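Local coordinates for protein putative Glycosidase (Bacteroides thetaiotaomicron, PDB 3R67) that is of unknown detailed function but, as a putative glycosidase, belongs to a family built on a five-bladed beta-propeller, at residues Val183-Asp188 with Ala252-Lys257; Thr235-Lys240 with Arg300-Phe305; Gln18-Ile23 with Val348-Pro353; Tyr306-Asp311 with Gly321-Glu326. All coordinates share one frame; numbering follows the deposited sequence. Where two conformers were deposited one is given.

The four contacts illustrate how a beta-propeller ties blades and their connecting loops together. Interaction 3 spans the chain from residues 18-23 to 348-353, and the other three lie within that span. Interactions 1 and 2 interleave in sequence and both involve strand 245-255, directly in interaction 1 and through the loop leading to it in interaction 2; their centres are about 23 Å apart. Interaction 4 follows them and brings the chain onto strand 323-331. Interactions 3 and 4, with centres about 13 Å apart, share the sheet of strands 323-331, 334-341 and 345-351 and touch through Arg19 and Tyr306, while Phe305 packs interaction 2 against Ile325 of interaction 4. The probable ring closure at interaction 3 thus lies directly against the passage into the last sheet at interaction 4.

Interaction 1: residues Val183-Asp188 with Ala252-Lys257; sequences VTKLVD and AIMTDK
Thr184 meets the carbonyl of Ala252 with two donors at once, from opposite faces of its plane. Its backbone N lies 2.9 Å from Ala252 O, while its hydroxyl OG1 donates to the same Ala252 O over 2.7 Å. The hydroxyl reaches back because OG1 is placed between the backbone N and the carbonyl carbon (chi1 67°). The next rung is Met254 N to Thr184 O, 2.8 Å and close to the carbonyl axis. On the face that carries Thr184, the end of the Ile253 side chain turns inward, its CD1 standing 3.7 Å from Thr184 OG1 and also nearing Leu186. On the other face Val183 and Ala252 sit side by side, CG2 to CB 4.1 Å. Val183 CG1 also approaches the selenomethionine at Met254 roughly at a right angle, a detail less certain because that residue has two deposited conformers. The strand axes are 44° apart, and beyond the Met254 N to Thr184 O bond a water joins Leu186 N to Met254 O. The parallel pair joins strands 180-187 and 245-255, each the first of an antiparallel group consistent with a propeller blade, and so links neighbouring blades; Gln191 of strand 190-196 also bonds Thr184 OG1, and Ile259 of strand 258-266 packs against Val183 and Ala252.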
loop_
_atom_site.group_PDB
_atom_site.type_symbol
_atom_site.label_atom_id
_atom_site.label_comp_id
_atom_site.label_asym_id
_atom_site.label_seq_id
_atom_site.Cartn_x
_atom_site.Cartn_y
_atom_site.Cartn_z
ATOM N N VAL A 183 4.633 5.350 9.942
ATOM C CA VAL A 183 4.823 6.798 10.061
ATOM C C VAL A 183 6.286 7.131 9.665
ATOM O O VAL A 183 7.243 6.579 10.209
ATOM C CB VAL A 183 4.450 7.369 11.453
ATOM C CG1 VAL A 183 4.728 8.864 11.518
ATOM C CG2 VAL A 183 2.983 7.099 11.776
ATOM N N THR A 184 6.422 8.021 8.698
ATOM C CA THR A 184 7.694 8.498 8.165
ATOM C C THR A 184 7.789 10.011 8.302
ATOM O O THR A 184 6.784 10.687 8.514
ATOM C CB THR A 184 7.886 8.091 6.664
ATOM O OG1 THR A 184 6.943 8.781 5.838
ATOM C CG2 THR A 184 7.842 6.604 6.429
ATOM N N LYS A 185 8.995 10.547 8.122
ATOM C CA LYS A 185 9.226 11.990 8.160
ATOM C C LYS A 185 10.363 12.330 7.225
ATOM O O LYS A 185 11.162 11.450 6.897
ATOM C CB LYS A 185 9.521 12.502 9.601
ATOM C CG LYS A 185 10.845 12.023 10.202
ATOM C CD LYS A 185 11.048 12.568 11.591
ATOM C CE LYS A 185 12.350 12.096 12.177
ATOM N NZ LYS A 185 12.555 12.619 13.555
ATOM N N LEU A 186 10.463 13.606 6.830
ATOM C CA LEU A 186 11.596 14.066 6.041
ATOM C C LEU A 186 12.711 14.528 6.963
ATOM O O LEU A 186 12.484 15.314 7.885
ATOM C CB LEU A 186 11.243 15.194 5.046
ATOM C CG LEU A 186 10.300 14.898 3.890
ATOM C CD1 LEU A 186 10.151 16.139 3.010
ATOM C CD2 LEU A 186 10.819 13.743 3.026
ATOM N N VAL A 187 13.908 14.023 6.718
ATOM C CA VAL A 187 15.139 14.416 7.396
ATOM C C VAL A 187 16.101 14.806 6.268
ATOM O O VAL A 187 16.486 13.944 5.469
ATOM C CB VAL A 187 15.704 13.354 8.381
ATOM C CG1 VAL A 187 17.045 13.806 8.965
ATOM C CG2 VAL A 187 14.705 13.057 9.494
ATOM N N ASP A 188 16.383 16.126 6.141
ATOM C CA ASP A 188 17.250 16.725 5.119
ATOM C C ASP A 188 16.796 16.287 3.701
ATOM O O ASP A 188 17.616 15.904 2.865
ATOM C CB ASP A 188 18.731 16.349 5.373
ATOM C CG ASP A 188 19.266 16.859 6.700
ATOM O OD1 ASP A 188 18.984 18.040 7.043
ATOM O OD2 ASP A 188 20.031 16.112 7.359
ATOM N N ALA A 252 2.480 6.763 6.123
ATOM C CA ALA A 252 2.068 8.074 6.629
ATOM C C ALA A 252 3.272 9.004 6.630
ATOM O O ALA A 252 4.411 8.526 6.733
ATOM C CB ALA A 252 1.464 7.955 8.018
ATOM N N ILE A 253 3.034 10.317 6.459
ATOM C CA ILE A 253 4.117 11.302 6.408
ATOM C C ILE A 253 3.841 12.425 7.410
ATOM O O ILE A 253 2.750 12.998 7.429
ATOM C CB ILE A 253 4.324 11.872 4.944
ATOM C CG1 ILE A 253 5.478 12.913 4.837
ATOM C CG2 ILE A 253 3.033 12.393 4.298
ATOM C CD1 ILE A 253 6.940 12.345 4.944
HETATM N N MSE A 254 4.841 12.726 8.250
HETATM C CA MSE A 254 4.764 13.830 9.209
HETATM C C MSE A 254 4.928 15.150 8.473
HETATM O O MSE A 254 5.875 15.311 7.701
HETATM C CB MSE A 254 5.818 13.692 10.319
HETATM C CG MSE A 254 5.613 12.484 11.215
HETATM SE SE MSE A 254 6.942 12.349 12.656
HETATM C CE MSE A 254 6.504 14.021 13.612
ATOM N N THR A 255 3.985 16.075 8.682
ATOM C CA THR A 255 3.978 17.394 8.042
ATOM C C THR A 255 4.041 18.462 9.133
ATOM O O THR A 255 3.983 18.125 10.317
ATOM C CB THR A 255 2.747 17.572 7.132
ATOM O OG1 THR A 255 1.581 17.783 7.937
ATOM C CG2 THR A 255 2.561 16.426 6.120
ATOM N N ASP A 256 4.120 19.750 8.744
ATOM C CA ASP A 256 4.139 20.865 9.693
ATOM C C ASP A 256 2.795 20.957 10.481
ATOM O O ASP A 256 2.781 21.545 11.564
ATOM C CB ASP A 256 4.430 22.206 8.962
ATOM C CG ASP A 256 3.487 22.567 7.815
ATOM O OD1 ASP A 256 3.037 21.643 7.094
ATOM O OD2 ASP A 256 3.282 23.782 7.569
ATOM N N LYS A 257 1.702 20.349 9.960
ATOM C CA LYS A 257 0.366 20.397 10.583
ATOM C C LYS A 257 0.011 19.140 11.413
ATOM O O LYS A 257 -0.995 19.145 12.118
ATOM C CB LYS A 257 -0.720 20.562 9.506
ATOM C CG LYS A 257 -0.580 21.772 8.585
ATOM C CD LYS A 257 -0.722 23.099 9.260
ATOM C CE LYS A 257 -0.692 24.144 8.174
ATOM N NZ LYS A 257 -0.990 25.494 8.677
HETATM O O HOH W 1 8.476 15.408 7.661
#

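Interaction 2: residues Thr235-Lys240 with Arg300-Phe305; sequences TPREGK and RLDKPF. With EDO (1,2-ethanediol), chain F.
Arg237 and Arg300 lay their guanidinium groups flat on one another, centres 3.9 Å apart and planes only 14° from parallel, the side chains sliding past each other in opposite directions. Arg300 is stretched from CG to NE, whereas Arg237 bends at chi3 (-69°), which turns its NE over the centre of the Arg300 group. At the rims the polar partners lie near the planes. Arg237 NH2 donates to Leu301 O at 2.7 Å, in the plane of that carbonyl, and Arg237 NH1 makes a salt bridge with Asp302 OD1 at 2.9 Å, its hydrogen bond weak because it is bent. Arg300 NH2 sends an almost straight bond to Thr235 O, also 2.9 Å, from above the carbonyl plane, and Arg300 NH1 reaches O1 of a bound 1,2-ethanediol at 2.9 Å; the other end of that molecule, O2, pairs with Thr235 OG1.

Outside this shell, Asp242 makes a salt bridge to Arg237 NE and another to Arg300 NH2, which would offset the repulsion of the two like charges. Tyr263 OH bonds Arg300 NE. The far face of the Arg237 guanidinium carries Lys240 CG, brought there by the type II turn from Arg237 to Lys240, whose positive phi at Gly239 suits glycine. Lys240 CE then rests alongside Asp302 CB, 3.9 Å away. The arrangement is a stacked arginine pair sharing a carboxylate; here it ties the loop entering a four-stranded propeller blade to the loop leaving it.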
loop_
_atom_site.group_PDB
_atom_site.type_symbol
_atom_site.label_atom_id
_atom_site.label_comp_id
_atom_site.label_asym_id
_atom_site.label_seq_id
_atom_site.Cartn_x
_atom_site.Cartn_y
_atom_site.Cartn_z
ATOM N N THR A 235 -13.037 4.952 10.973
ATOM C CA THR A 235 -14.025 3.944 10.600
ATOM C C THR A 235 -14.796 4.445 9.386
ATOM O O THR A 235 -14.906 5.662 9.207
ATOM C CB THR A 235 -14.981 3.581 11.782
ATOM O OG1 THR A 235 -15.662 4.746 12.224
ATOM C CG2 THR A 235 -14.263 2.927 12.960
ATOM N N PRO A 236 -15.377 3.543 8.558
ATOM C CA PRO A 236 -16.193 4.002 7.422
ATOM C C PRO A 236 -17.339 4.923 7.863
ATOM O O PRO A 236 -17.879 4.785 8.972
ATOM C CB PRO A 236 -16.736 2.695 6.840
ATOM C CG PRO A 236 -15.697 1.670 7.210
ATOM C CD PRO A 236 -15.333 2.066 8.610
ATOM N N ARG A 237 -17.681 5.889 7.002
ATOM C CA ARG A 237 -18.716 6.881 7.269
ATOM C C ARG A 237 -19.845 6.750 6.290
ATOM O O ARG A 237 -19.641 6.922 5.082
ATOM C CB ARG A 237 -18.155 8.304 7.197
ATOM C CG ARG A 237 -17.000 8.608 8.128
ATOM C CD ARG A 237 -16.405 9.964 7.806
ATOM N NE ARG A 237 -15.715 9.977 6.508
ATOM C CZ ARG A 237 -15.167 11.062 5.969
ATOM N NH1 ARG A 237 -15.234 12.228 6.596
ATOM N NH2 ARG A 237 -14.571 10.994 4.785
ATOM N N GLU A 238 -21.043 6.474 6.814
ATOM C CA GLU A 238 -22.274 6.353 6.038
ATOM C C GLU A 238 -22.508 7.630 5.226
ATOM O O GLU A 238 -22.281 8.727 5.747
ATOM C CB GLU A 238 -23.450 6.084 7.001
ATOM C CG GLU A 238 -24.754 5.728 6.312
ATOM C CD GLU A 238 -25.897 5.311 7.220
ATOM O OE1 GLU A 238 -25.924 5.728 8.401
ATOM O OE2 GLU A 238 -26.777 4.565 6.738
ATOM N N GLY A 239 -22.896 7.471 3.962
ATOM C CA GLY A 239 -23.169 8.582 3.054
ATOM C C GLY A 239 -21.945 9.288 2.496
ATOM O O GLY A 239 -22.096 10.284 1.793
ATOM N N LYS A 240 -20.721 8.802 2.806
ATOM C CA LYS A 240 -19.443 9.331 2.300
ATOM C C LYS A 240 -18.795 8.332 1.334
ATOM O O LYS A 240 -19.185 7.153 1.308
ATOM C CB LYS A 240 -18.458 9.658 3.454
ATOM C CG LYS A 240 -18.885 10.732 4.470
ATOM C CD LYS A 240 -18.822 12.157 3.936
ATOM C CE LYS A 240 -19.017 13.181 5.020
ATOM N NZ LYS A 240 -20.398 13.185 5.564
ATOM N N ARG A 300 -10.215 15.335 8.614
ATOM C CA ARG A 300 -10.389 14.334 7.575
ATOM C C ARG A 300 -11.158 14.930 6.401
ATOM O O ARG A 300 -11.999 15.801 6.607
ATOM C CB ARG A 300 -11.148 13.160 8.216
ATOM C CG ARG A 300 -11.378 11.922 7.393
ATOM C CD ARG A 300 -12.037 10.965 8.351
ATOM N NE ARG A 300 -12.426 9.703 7.738
ATOM C CZ ARG A 300 -13.124 8.780 8.368
ATOM N NH1 ARG A 300 -13.539 8.988 9.614
ATOM N NH2 ARG A 300 -13.454 7.653 7.748
ATOM N N LEU A 301 -10.847 14.499 5.171
ATOM C CA LEU A 301 -11.534 14.991 3.975
ATOM C C LEU A 301 -12.906 14.346 3.874
ATOM O O LEU A 301 -13.026 13.142 4.092
ATOM C CB LEU A 301 -10.714 14.722 2.702
ATOM C CG LEU A 301 -9.279 15.316 2.574
ATOM C CD1 LEU A 301 -8.723 15.047 1.164
ATOM C CD2 LEU A 301 -9.241 16.840 2.847
ATOM N N ASP A 302 -13.943 15.136 3.562
ATOM C CA ASP A 302 -15.323 14.647 3.434
ATOM C C ASP A 302 -15.615 14.241 1.973
ATOM O O ASP A 302 -16.605 13.552 1.690
ATOM C CB ASP A 302 -16.313 15.708 3.936
ATOM C CG ASP A 302 -16.211 15.901 5.452
ATOM O OD1 ASP A 302 -15.628 15.014 6.135
ATOM O OD2 ASP A 302 -16.733 16.926 5.963
ATOM N N LYS A 303 -14.704 14.626 1.068
ATOM C CA LYS A 303 -14.705 14.308 -0.356
ATOM C C LYS A 303 -13.352 13.769 -0.740
ATOM O O LYS A 303 -12.344 14.207 -0.181
ATOM C CB LYS A 303 -15.074 15.528 -1.230
ATOM C CG LYS A 303 -16.545 15.863 -1.252
ATOM C CD LYS A 303 -16.829 17.011 -2.207
ATOM C CE LYS A 303 -18.231 16.975 -2.790
ATOM N NZ LYS A 303 -19.289 17.025 -1.754
ATOM N N PRO A 304 -13.286 12.806 -1.678
ATOM C CA PRO A 304 -11.968 12.260 -2.057
ATOM C C PRO A 304 -11.105 13.280 -2.814
ATOM O O PRO A 304 -11.663 14.117 -3.527
ATOM C CB PRO A 304 -12.319 11.076 -2.952
ATOM C CG PRO A 304 -13.694 11.358 -3.458
ATOM C CD PRO A 304 -14.388 12.137 -2.404
ATOM N N PHE A 305 -9.755 13.212 -2.656
ATOM C CA PHE A 305 -8.848 14.127 -3.365
ATOM C C PHE A 305 -8.448 13.527 -4.713
ATOM O O PHE A 305 -7.994 14.244 -5.594
ATOM C CB PHE A 305 -7.593 14.451 -2.528
ATOM C CG PHE A 305 -6.549 13.358 -2.447
ATOM C CD1 PHE A 305 -6.660 12.334 -1.515
ATOM C CD2 PHE A 305 -5.425 13.390 -3.263
ATOM C CE1 PHE A 305 -5.682 11.338 -1.423
ATOM C CE2 PHE A 305 -4.453 12.382 -3.186
ATOM C CZ PHE A 305 -4.587 11.365 -2.261
HETATM C C1 EDO F . -13.620 7.862 12.847
HETATM O O1 EDO F . -14.762 7.719 11.975
HETATM C C2 EDO F . -13.901 7.555 14.320
HETATM O O2 EDO F . -14.275 6.178 14.516
#

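Interaction 3: residues Gln18-Ile23 with Val348-Pro353; sequences QRPEGI and VAVYDP
Gln18 and Val350 form an antiparallel hydrogen-bonded pair, a single bridge in which Gln18 N donates to Val350 O at 2.8 Å and Val350 N returns a bond to Gln18 O at 2.7 Å. Gln18 O also has Ala349 CA close by, in a CA-H...O contact. The ladder goes no further because the next residue that would donate is Pro20, which has no amide hydrogen: its CD stands 3.3 Å from Val348 O instead. The ring of Pro20 packs on the strand, its CG touching two valines on the same side, Val348 CG1 at 4.0 Å and Val350 CG2 at 4.1 Å. Strand 345-351 is the outermost of three antiparallel strands, so Gln18, near the start of the chain, pairs with the outer edge of a three-stranded sheet made by the end of the chain, consistent with the velcro closure known from beta-propellers. Past the turn at Glu21 and Gly22, Ile23 comes back to the strand and sets CG2 at 3.7 Å from Val348 CG1, crossing that side chain at a slant. Val348 CG1 serves both neighbours because it is placed between the backbone N and the carbonyl carbon (chi1 62°). Leu93 covers Pro20 and Ile23 from a loop. The CB of Arg19 points away from the strand, and its guanidinium makes a salt bridge with Glu313, while Asn24 OD1 takes the amide of Val348.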
loop_
_atom_site.group_PDB
_atom_site.type_symbol
_atom_site.label_atom_id
_atom_site.label_comp_id
_atom_site.label_asym_id
_atom_site.label_seq_id
_atom_site.Cartn_x
_atom_site.Cartn_y
_atom_site.Cartn_z
ATOM N N GLN A 18 -1.583 15.523 -9.660
ATOM C CA GLN A 18 -1.986 15.591 -11.063
ATOM C C GLN A 18 -1.350 14.498 -11.896
ATOM O O GLN A 18 -0.189 14.131 -11.675
ATOM C CB GLN A 18 -1.586 16.959 -11.649
ATOM C CG GLN A 18 -2.183 18.174 -10.920
ATOM C CD GLN A 18 -3.693 18.245 -10.970
ATOM O OE1 GLN A 18 -4.331 17.877 -11.969
ATOM N NE2 GLN A 18 -4.291 18.787 -9.912
ATOM N N ARG A 19 -2.102 13.998 -12.880
ATOM C CA ARG A 19 -1.632 12.970 -13.811
ATOM C C ARG A 19 -0.638 13.586 -14.802
ATOM O O ARG A 19 -1.013 14.496 -15.542
ATOM C CB ARG A 19 -2.826 12.316 -14.555
ATOM C CG ARG A 19 -3.684 11.425 -13.686
ATOM C CD ARG A 19 -5.088 11.250 -14.233
ATOM N NE ARG A 19 -5.907 10.406 -13.351
ATOM C CZ ARG A 19 -6.583 10.839 -12.290
ATOM N NH1 ARG A 19 -6.514 12.113 -11.923
ATOM N NH2 ARG A 19 -7.303 9.990 -11.564
ATOM N N PRO A 20 0.646 13.155 -14.803
ATOM C CA PRO A 20 1.596 13.691 -15.795
ATOM C C PRO A 20 1.221 13.208 -17.191
ATOM O O PRO A 20 0.812 12.044 -17.341
ATOM C CB PRO A 20 2.942 13.143 -15.331
ATOM C CG PRO A 20 2.607 11.902 -14.596
ATOM C CD PRO A 20 1.248 12.052 -14.019
ATOM N N GLU A 21 1.323 14.090 -18.195
ATOM C CA GLU A 21 0.889 13.826 -19.571
ATOM C C GLU A 21 1.743 12.752 -20.241
ATOM O O GLU A 21 2.980 12.766 -20.116
ATOM C CB GLU A 21 0.916 15.108 -20.436
ATOM C CG GLU A 21 0.008 16.228 -19.946
ATOM C CD GLU A 21 0.412 16.965 -18.682
ATOM O OE1 GLU A 21 1.609 16.914 -18.309
ATOM O OE2 GLU A 21 -0.454 17.674 -18.118
ATOM N N GLY A 22 1.036 11.838 -20.921
ATOM C CA GLY A 22 1.564 10.716 -21.680
ATOM C C GLY A 22 2.416 9.728 -20.921
ATOM O O GLY A 22 3.161 8.989 -21.546
ATOM N N ILE A 23 2.272 9.640 -19.598
ATOM C CA ILE A 23 3.116 8.778 -18.768
ATOM C C ILE A 23 2.413 7.466 -18.331
ATOM O O ILE A 23 3.076 6.421 -18.291
ATOM C CB ILE A 23 3.546 9.602 -17.508
ATOM C CG1 ILE A 23 4.536 10.719 -17.899
ATOM C CG2 ILE A 23 4.129 8.757 -16.373
ATOM C CD1 ILE A 23 5.868 10.305 -18.633
ATOM N N VAL A 348 0.994 6.835 -11.882
ATOM C CA VAL A 348 1.590 7.843 -11.008
ATOM C C VAL A 348 0.817 9.180 -11.167
ATOM O O VAL A 348 0.287 9.491 -12.239
ATOM C CB VAL A 348 3.134 8.017 -11.285
ATOM C CG1 VAL A 348 3.425 8.496 -12.714
ATOM C CG2 VAL A 348 3.801 8.939 -10.261
ATOM N N ALA A 349 0.728 9.922 -10.057
ATOM C CA ALA A 349 0.233 11.291 -9.918
ATOM C C ALA A 349 1.338 12.114 -9.252
ATOM O O ALA A 349 2.088 11.571 -8.435
ATOM C CB ALA A 349 -1.074 11.337 -9.138
ATOM N N VAL A 350 1.493 13.388 -9.641
ATOM C CA VAL A 350 2.573 14.238 -9.126
ATOM C C VAL A 350 1.991 15.435 -8.407
ATOM O O VAL A 350 1.056 16.080 -8.897
ATOM C CB VAL A 350 3.544 14.705 -10.262
ATOM C CG1 VAL A 350 4.739 15.484 -9.700
ATOM C CG2 VAL A 350 4.036 13.522 -11.113
ATOM N N TYR A 351 2.560 15.726 -7.229
ATOM C CA TYR A 351 2.224 16.878 -6.415
ATOM C C TYR A 351 3.475 17.722 -6.233
ATOM O O TYR A 351 4.465 17.256 -5.655
ATOM C CB TYR A 351 1.606 16.454 -5.074
ATOM C CG TYR A 351 1.571 17.515 -4.002
ATOM C CD1 TYR A 351 0.805 18.668 -4.157
ATOM C CD2 TYR A 351 2.235 17.332 -2.794
ATOM C CE1 TYR A 351 0.779 19.659 -3.176
ATOM C CE2 TYR A 351 2.193 18.301 -1.790
ATOM C CZ TYR A 351 1.457 19.464 -1.987
ATOM O OH TYR A 351 1.405 20.443 -1.028
ATOM N N ASP A 352 3.442 18.947 -6.780
ATOM C CA ASP A 352 4.540 19.905 -6.634
ATOM C C ASP A 352 4.178 20.825 -5.479
ATOM O O ASP A 352 3.290 21.664 -5.649
ATOM C CB ASP A 352 4.835 20.673 -7.937
ATOM C CG ASP A 352 6.030 21.606 -7.891
ATOM O OD1 ASP A 352 6.609 21.792 -6.792
ATOM O OD2 ASP A 352 6.404 22.132 -8.954
ATOM N N PRO A 353 4.791 20.656 -4.272
ATOM C CA PRO A 353 4.385 21.513 -3.145
ATOM C C PRO A 353 4.931 22.940 -3.276
ATOM O O PRO A 353 4.541 23.789 -2.482
ATOM C CB PRO A 353 4.959 20.803 -1.909
ATOM C CG PRO A 353 5.970 19.812 -2.417
ATOM C CD PRO A 353 5.853 19.690 -3.895
#

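Interaction 4: residues Tyr306-Asp311 with Gly321-Glu326; sequences YIPESD and GTVFIE
Tyr306 chi1 (-150°, CG roughly anti to the backbone N) and chi2 (77°) bring the ring edge to Val323, with Val323 CB in the ring plane, 3.7 Å from Tyr306 CD2. Val323 chi1 (-77°) then places the methyls, CG2 between its own N and carbonyl carbon and CG1 beside the backbone N, so that CG1 stands 3.9 Å from Tyr306 CE2. The two methyls divide the opposing backbone: Val323 CG2 faces Tyr306 O at 3.7 Å, and Val323 CG1 comes to 3.8 Å from Pro308 CA. No hydrogen bond crosses the contact. The touching parts, 306-308 and 321-323, run in roughly opposite directions, with the short helix 311-314 between them in sequence, in the passage that carries the chain from one propeller blade to strand 323-331, the first of the last sheet. Their backbones are pinned to the same neighbouring strand, Tyr306 by Ala284 and Gly321 by Tyr282. Pro308 touches the backbone of Gly321 and Thr322 with its CG, 4.0 Å from Thr322 C. The hydroxyl of Tyr306, a buried residue, bonds that of Tyr339, and the two rings meet edge-to-face.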
loop_
_atom_site.group_PDB
_atom_site.type_symbol
_atom_site.label_atom_id
_atom_site.label_comp_id
_atom_site.label_asym_id
_atom_site.label_seq_id
_atom_site.Cartn_x
_atom_site.Cartn_y
_atom_site.Cartn_z
ATOM N N TYR A 306 -8.574 12.204 -4.849
ATOM C CA TYR A 306 -8.189 11.482 -6.051
ATOM C C TYR A 306 -9.253 10.449 -6.388
ATOM O O TYR A 306 -9.709 9.730 -5.507
ATOM C CB TYR A 306 -6.824 10.838 -5.824
ATOM C CG TYR A 306 -6.041 10.721 -7.102
ATOM C CD1 TYR A 306 -5.409 11.835 -7.660
ATOM C CD2 TYR A 306 -5.914 9.497 -7.756
ATOM C CE1 TYR A 306 -4.710 11.743 -8.862
ATOM C CE2 TYR A 306 -5.185 9.387 -8.939
ATOM C CZ TYR A 306 -4.584 10.513 -9.488
ATOM O OH TYR A 306 -3.855 10.409 -10.648
ATOM N N ILE A 307 -9.710 10.425 -7.642
ATOM C CA ILE A 307 -10.800 9.549 -8.073
ATOM C C ILE A 307 -10.467 8.905 -9.425
ATOM O O ILE A 307 -9.711 9.513 -10.201
ATOM C CB ILE A 307 -12.181 10.323 -8.164
ATOM C CG1 ILE A 307 -12.242 11.337 -9.327
ATOM C CG2 ILE A 307 -12.602 10.963 -6.849
ATOM C CD1 ILE A 307 -13.712 11.846 -9.697
ATOM N N PRO A 308 -11.088 7.734 -9.776
ATOM C CA PRO A 308 -10.839 7.144 -11.102
ATOM C C PRO A 308 -11.302 8.098 -12.210
ATOM O O PRO A 308 -12.428 8.592 -12.177
ATOM C CB PRO A 308 -11.655 5.842 -11.059
ATOM C CG PRO A 308 -11.785 5.521 -9.607
ATOM C CD PRO A 308 -12.005 6.875 -8.994
ATOM N N GLU A 309 -10.415 8.389 -13.171
ATOM C CA GLU A 309 -10.691 9.373 -14.224
ATOM C C GLU A 309 -10.326 8.840 -15.618
ATOM O O GLU A 309 -11.026 9.127 -16.580
ATOM C CB GLU A 309 -9.870 10.630 -13.905
ATOM C CG GLU A 309 -10.285 11.917 -14.588
ATOM C CD GLU A 309 -9.614 13.117 -13.943
ATOM O OE1 GLU A 309 -9.934 13.452 -12.772
ATOM O OE2 GLU A 309 -8.765 13.731 -14.626
ATOM N N SER A 310 -9.242 8.066 -15.722
ATOM C CA SER A 310 -8.793 7.473 -16.980
ATOM C C SER A 310 -9.501 6.143 -17.233
ATOM O O SER A 310 -10.036 5.559 -16.296
ATOM C CB SER A 310 -7.289 7.281 -16.948
ATOM O OG SER A 310 -6.676 8.542 -16.735
ATOM N N ASP A 311 -9.534 5.674 -18.491
ATOM C CA ASP A 311 -10.220 4.434 -18.840
ATOM C C ASP A 311 -9.698 3.242 -18.054
ATOM O O ASP A 311 -10.524 2.529 -17.469
ATOM C CB ASP A 311 -10.111 4.144 -20.335
ATOM C CG ASP A 311 -11.127 4.916 -21.155
ATOM O OD1 ASP A 311 -11.943 5.666 -20.551
ATOM O OD2 ASP A 311 -11.156 4.730 -22.392
ATOM N N GLY A 321 -13.807 0.117 -10.552
ATOM C CA GLY A 321 -12.672 1.030 -10.648
ATOM C C GLY A 321 -11.960 1.351 -9.356
ATOM O O GLY A 321 -12.538 1.277 -8.270
ATOM N N THR A 322 -10.684 1.696 -9.477
ATOM C CA THR A 322 -9.847 2.082 -8.349
ATOM C C THR A 322 -8.794 3.060 -8.755
ATOM O O THR A 322 -8.357 3.118 -9.909
ATOM C CB THR A 322 -9.099 0.873 -7.633
ATOM O OG1 THR A 322 -7.978 0.413 -8.409
ATOM C CG2 THR A 322 -9.990 -0.266 -7.192
ATOM N N VAL A 323 -8.307 3.726 -7.744
ATOM C CA VAL A 323 -7.140 4.574 -7.688
ATOM C C VAL A 323 -6.590 4.180 -6.317
ATOM O O VAL A 323 -6.750 4.902 -5.316
ATOM C CB VAL A 323 -7.381 6.084 -7.978
ATOM C CG1 VAL A 323 -7.554 6.338 -9.465
ATOM C CG2 VAL A 323 -8.546 6.650 -7.173
ATOM N N PHE A 324 -6.131 2.909 -6.241
ATOM C CA PHE A 324 -5.689 2.331 -4.987
ATOM C C PHE A 324 -4.295 2.829 -4.710
ATOM O O PHE A 324 -3.321 2.259 -5.223
ATOM C CB PHE A 324 -5.777 0.799 -5.031
ATOM C CG PHE A 324 -5.703 0.171 -3.664
ATOM C CD1 PHE A 324 -6.856 -0.005 -2.899
ATOM C CD2 PHE A 324 -4.481 -0.216 -3.123
ATOM C CE1 PHE A 324 -6.788 -0.570 -1.630
ATOM C CE2 PHE A 324 -4.412 -0.767 -1.847
ATOM C CZ PHE A 324 -5.567 -0.952 -1.113
ATOM N N ILE A 325 -4.196 3.900 -3.891
ATOM C CA ILE A 325 -2.930 4.605 -3.595
ATOM C C ILE A 325 -2.140 3.767 -2.589
ATOM O O ILE A 325 -2.732 3.214 -1.665
ATOM C CB ILE A 325 -3.170 6.062 -3.133
ATOM C CG1 ILE A 325 -3.977 6.165 -1.795
ATOM C CG2 ILE A 325 -3.897 6.812 -4.291
ATOM C CD1 ILE A 325 -4.052 7.514 -1.214
ATOM N N GLU A 326 -0.816 3.581 -2.832
ATOM C CA GLU A 326 -0.047 2.668 -1.998
ATOM C C GLU A 326 1.470 3.000 -1.930
ATOM O O GLU A 326 2.152 2.528 -1.013
ATOM C CB GLU A 326 -0.247 1.277 -2.602
ATOM C CG GLU A 326 0.211 0.120 -1.738
ATOM C CD GLU A 326 -0.191 -1.220 -2.306
ATOM O OE1 GLU A 326 -1.347 -1.375 -2.749
ATOM O OE2 GLU A 326 0.631 -2.145 -2.234
#